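Local coordinates for protein microbial serine proteinases; subtilisin (PDB 2GKO) that probably hydrolyses peptide bonds as a cold-adapted serine protease of the subtilisin family, with calcium ions bound to its fold, at residues A[260-265]-A[275-280]. Numbering follows the deposited sequence.
Sequences AKIWAQ and RGELQT
Gly-276 O takes two bonds, just before Glu-277, which meets Ile-262 across the contact. Thr-280 N reaches Gly-276 O at 2.9 Å, the normal bond of the helix. Thr-280 OG1 reaches Gly-276 O at 3.0 Å, tilted 33° from the carbonyl plane, on the face opposite to Thr-280 N. The threonine hydroxyl thus bonds back to its own helix, one turn earlier.

The contact between the helices is small and apolar. Ile-262 points at the other helix. Its CD1 meets Leu-278 CD2 at 3.7 Å and also lies near Glu-277 CG. Its CG2 lies 3.8 Å from Glu-277 CG, in the aliphatic part of that side chain. With CG1 of Ile-262 anti to the carbonyl carbon (chi1 -69°) and chi2 extended, CD1 reaches Leu-278.

In the subtilisin fold, helix 248-265 carries Ser-249, very probably the nucleophile and part of the pocket holding phenylmethanesulfonic acid, in its first turn. The far end of that helix packs on the next helix, 271-283, after a five-residue loop. The backbones stay apart, with Ile-262 CA 8.1 Å from Glu-277 CA.

The chain of Glu-277 bends at chi2 (64°), and its OE2 forms a salt bridge with Arg-281 NE. The arginine side chain also touches Ile-262. Leu-278 is buried and packs further on Leu-258 and Ala-259 of helix 248-265.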
ATOM      1  N   ALA A 260       5.727   4.864  -5.949  1.00 11.97           N
ATOM      2  CA  ALA A 260       7.097   5.335  -5.716  1.00 12.20           C
ATOM      3  C   ALA A 260       7.982   5.165  -6.945  1.00 12.31           C
ATOM      4  O   ALA A 260       8.776   6.045  -7.270  1.00 12.41           O
ATOM      5  CB  ALA A 260       7.702   4.624  -4.534  1.00 11.93           C
ATOM      6  N   LYS A 261       7.827   4.040  -7.624  1.00 13.19           N
ATOM      7  CA  LYS A 261       8.537   3.754  -8.866  1.00 13.63           C
ATOM      8  C   LYS A 261       8.179   4.802  -9.929  1.00 14.42           C
ATOM      9  O   LYS A 261       9.067   5.299 -10.663  1.00 15.91           O
ATOM     10  CB  LYS A 261       8.158   2.345  -9.341  1.00 13.56           C
ATOM     11  CG  LYS A 261       8.976   1.803 -10.487  1.00 14.51           C
ATOM     12  CD  LYS A 261       8.658   0.336 -10.743  1.00 15.17           C
ATOM     13  CE  LYS A 261       9.250  -0.146 -12.074  1.00 16.13           C
ATOM     14  NZ  LYS A 261      10.729  -0.189 -12.065  1.00 15.44           N
ATOM     15  N   ILE A 262       6.892   5.138 -10.025  1.00 13.74           N
ATOM     16  CA  ILE A 262       6.434   6.168 -10.943  1.00 14.39           C
ATOM     17  C   ILE A 262       7.009   7.528 -10.541  1.00 14.64           C
ATOM     18  O   ILE A 262       7.579   8.250 -11.365  1.00 14.65           O
ATOM     19  CB  ILE A 262       4.883   6.210 -10.966  1.00 14.07           C
ATOM     20  CG1 ILE A 262       4.333   4.949 -11.625  1.00 14.62           C
ATOM     21  CG2 ILE A 262       4.356   7.445 -11.689  1.00 15.31           C
ATOM     22  CD1 ILE A 262       2.846   4.747 -11.395  1.00 14.78           C
ATOM     23  N   TRP A 263       6.894   7.866  -9.257  1.00 14.38           N
ATOM     24  CA  TRP A 263       7.276   9.184  -8.772  1.00 14.94           C
ATOM     25  C   TRP A 263       8.760   9.458  -8.990  1.00 15.20           C
ATOM     26  O   TRP A 263       9.134  10.586  -9.301  1.00 16.02           O
ATOM     27  CB  TRP A 263       6.917   9.355  -7.282  1.00 14.79           C
ATOM     28  CG  TRP A 263       6.481  10.736  -6.898  1.00 14.80           C
ATOM     29  CD1 TRP A 263       6.699  11.911  -7.586  1.00 14.65           C
ATOM     30  CD2 TRP A 263       5.719  11.095  -5.740  1.00 13.77           C
ATOM     31  NE1 TRP A 263       6.101  12.955  -6.933  1.00 15.18           N
ATOM     32  CE2 TRP A 263       5.486  12.483  -5.796  1.00 14.38           C
ATOM     33  CE3 TRP A 263       5.179  10.372  -4.672  1.00 12.69           C
ATOM     34  CZ2 TRP A 263       4.763  13.156  -4.812  1.00 15.66           C
ATOM     35  CZ3 TRP A 263       4.463  11.034  -3.710  1.00 14.71           C
ATOM     36  CH2 TRP A 263       4.268  12.408  -3.775  1.00 14.26           C
ATOM     37  N   ALA A 264       9.587   8.427  -8.831  1.00 15.85           N
ATOM     38  CA  ALA A 264      11.040   8.553  -8.908  1.00 16.76           C
ATOM     39  C   ALA A 264      11.475   8.968 -10.307  1.00 17.68           C
ATOM     40  O   ALA A 264      12.517   9.604 -10.481  1.00 18.05           O
ATOM     41  CB  ALA A 264      11.690   7.260  -8.523  1.00 16.72           C
ATOM     42  N   GLN A 265      10.665   8.632 -11.306  1.00 18.99           N
ATOM     43  CA  GLN A 265      10.948   9.024 -12.692  1.00 20.58           C
ATOM     44  C   GLN A 265      10.415  10.421 -13.050  1.00 21.45           C
ATOM     45  O   GLN A 265      10.795  10.990 -14.087  1.00 22.83           O
ATOM     46  CB  GLN A 265      10.391   7.967 -13.633  1.00 20.43           C
ATOM     47  CG  GLN A 265      11.070   6.609 -13.500  1.00 22.76           C
ATOM     48  CD  GLN A 265      12.588   6.723 -13.360  1.00 25.53           C
ATOM     49  OE1 GLN A 265      13.250   7.250 -14.261  1.00 26.40           O
ATOM     50  NE2 GLN A 265      13.136   6.262 -12.231  1.00 23.70           N
ATOM     51  N   ARG A 275      -1.056  10.192  -8.534  1.00 15.35           N
ATOM     52  CA  ARG A 275      -2.349   9.549  -8.342  1.00 15.51           C
ATOM     53  C   ARG A 275      -3.084   9.427  -9.675  1.00 15.67           C
ATOM     54  O   ARG A 275      -3.690   8.411  -9.962  1.00 15.47           O
ATOM     55  CB  ARG A 275      -3.176  10.361  -7.361  1.00 15.62           C
ATOM     56  CG  ARG A 275      -4.500   9.725  -7.012  1.00 14.73           C
ATOM     57  CD  ARG A 275      -5.279  10.506  -6.028  1.00 12.62           C
ATOM     58  NE  ARG A 275      -6.443   9.752  -5.553  1.00 13.41           N
ATOM     59  CZ  ARG A 275      -7.297  10.191  -4.638  1.00 12.15           C
ATOM     60  NH1 ARG A 275      -7.129  11.361  -4.039  1.00 14.90           N
ATOM     61  NH2 ARG A 275      -8.295   9.403  -4.250  1.00 12.52           N
ATOM     62  N   GLY A 276      -3.022  10.485 -10.475  1.00 15.79           N
ATOM     63  CA  GLY A 276      -3.631  10.488 -11.789  1.00 15.51           C
ATOM     64  C   GLY A 276      -2.985   9.493 -12.725  1.00 15.92           C
ATOM     65  O   GLY A 276      -3.675   8.861 -13.526  1.00 16.27           O
ATOM     66  N   GLU A 277      -1.665   9.331 -12.627  1.00 15.92           N
ATOM     67  CA  GLU A 277      -0.966   8.329 -13.406  1.00 15.96           C
ATOM     68  C   GLU A 277      -1.376   6.913 -12.986  1.00 15.78           C
ATOM     69  O   GLU A 277      -1.566   6.064 -13.828  1.00 14.85           O
ATOM     70  CB  GLU A 277       0.562   8.517 -13.331  1.00 15.74           C
ATOM     71  CG  GLU A 277       1.392   7.517 -14.139  1.00 16.75           C
ATOM     72  CD  GLU A 277       1.165   7.610 -15.642  1.00 17.41           C
ATOM     73  OE1 GLU A 277       0.650   8.653 -16.107  1.00 20.52           O
ATOM     74  OE2 GLU A 277       1.538   6.638 -16.332  1.00 18.39           O
ATOM     75  N   LEU A 278      -1.504   6.657 -11.687  1.00 15.49           N
ATOM     76  CA  LEU A 278      -2.029   5.363 -11.239  1.00 15.29           C
ATOM     77  C   LEU A 278      -3.408   5.085 -11.821  1.00 15.35           C
ATOM     78  O   LEU A 278      -3.684   3.984 -12.263  1.00 14.84           O
ATOM     79  CB  LEU A 278      -2.120   5.319  -9.707  1.00 15.19           C
ATOM     80  CG  LEU A 278      -0.804   5.212  -8.932  1.00 16.03           C
ATOM     81  CD1 LEU A 278      -1.103   5.373  -7.445  1.00 17.26           C
ATOM     82  CD2 LEU A 278      -0.069   3.898  -9.197  1.00 15.68           C
ATOM     83  N   GLN A 279      -4.268   6.089 -11.793  1.00 15.92           N
ATOM     84  CA  GLN A 279      -5.633   5.972 -12.302  1.00 17.15           C
ATOM     85  C   GLN A 279      -5.630   5.666 -13.792  1.00 17.89           C
ATOM     86  O   GLN A 279      -6.355   4.795 -14.256  1.00 18.58           O
ATOM     87  CB  GLN A 279      -6.430   7.238 -12.028  1.00 17.07           C
ATOM     88  CG  GLN A 279      -6.873   7.387 -10.578  1.00 17.70           C
ATOM     89  CD  GLN A 279      -7.450   8.746 -10.254  1.00 18.95           C
ATOM     90  OE1 GLN A 279      -7.734   9.548 -11.158  1.00 20.15           O
ATOM     91  NE2 GLN A 279      -7.638   9.017  -8.975  1.00 16.76           N
ATOM     92  N   THR A 280      -4.799   6.383 -14.543  1.00 18.40           N
ATOM     93  CA  THR A 280      -4.663   6.136 -15.980  1.00 18.59           C
ATOM     94  C   THR A 280      -4.192   4.742 -16.302  1.00 18.16           C
ATOM     95  O   THR A 280      -4.757   4.060 -17.145  1.00 17.86           O
ATOM     96  CB  THR A 280      -3.669   7.160 -16.570  1.00 18.88           C
ATOM     97  OG1 THR A 280      -4.239   8.462 -16.445  1.00 20.33           O
ATOM     98  CG2 THR A 280      -3.463   6.950 -18.061  1.00 20.86           C
TER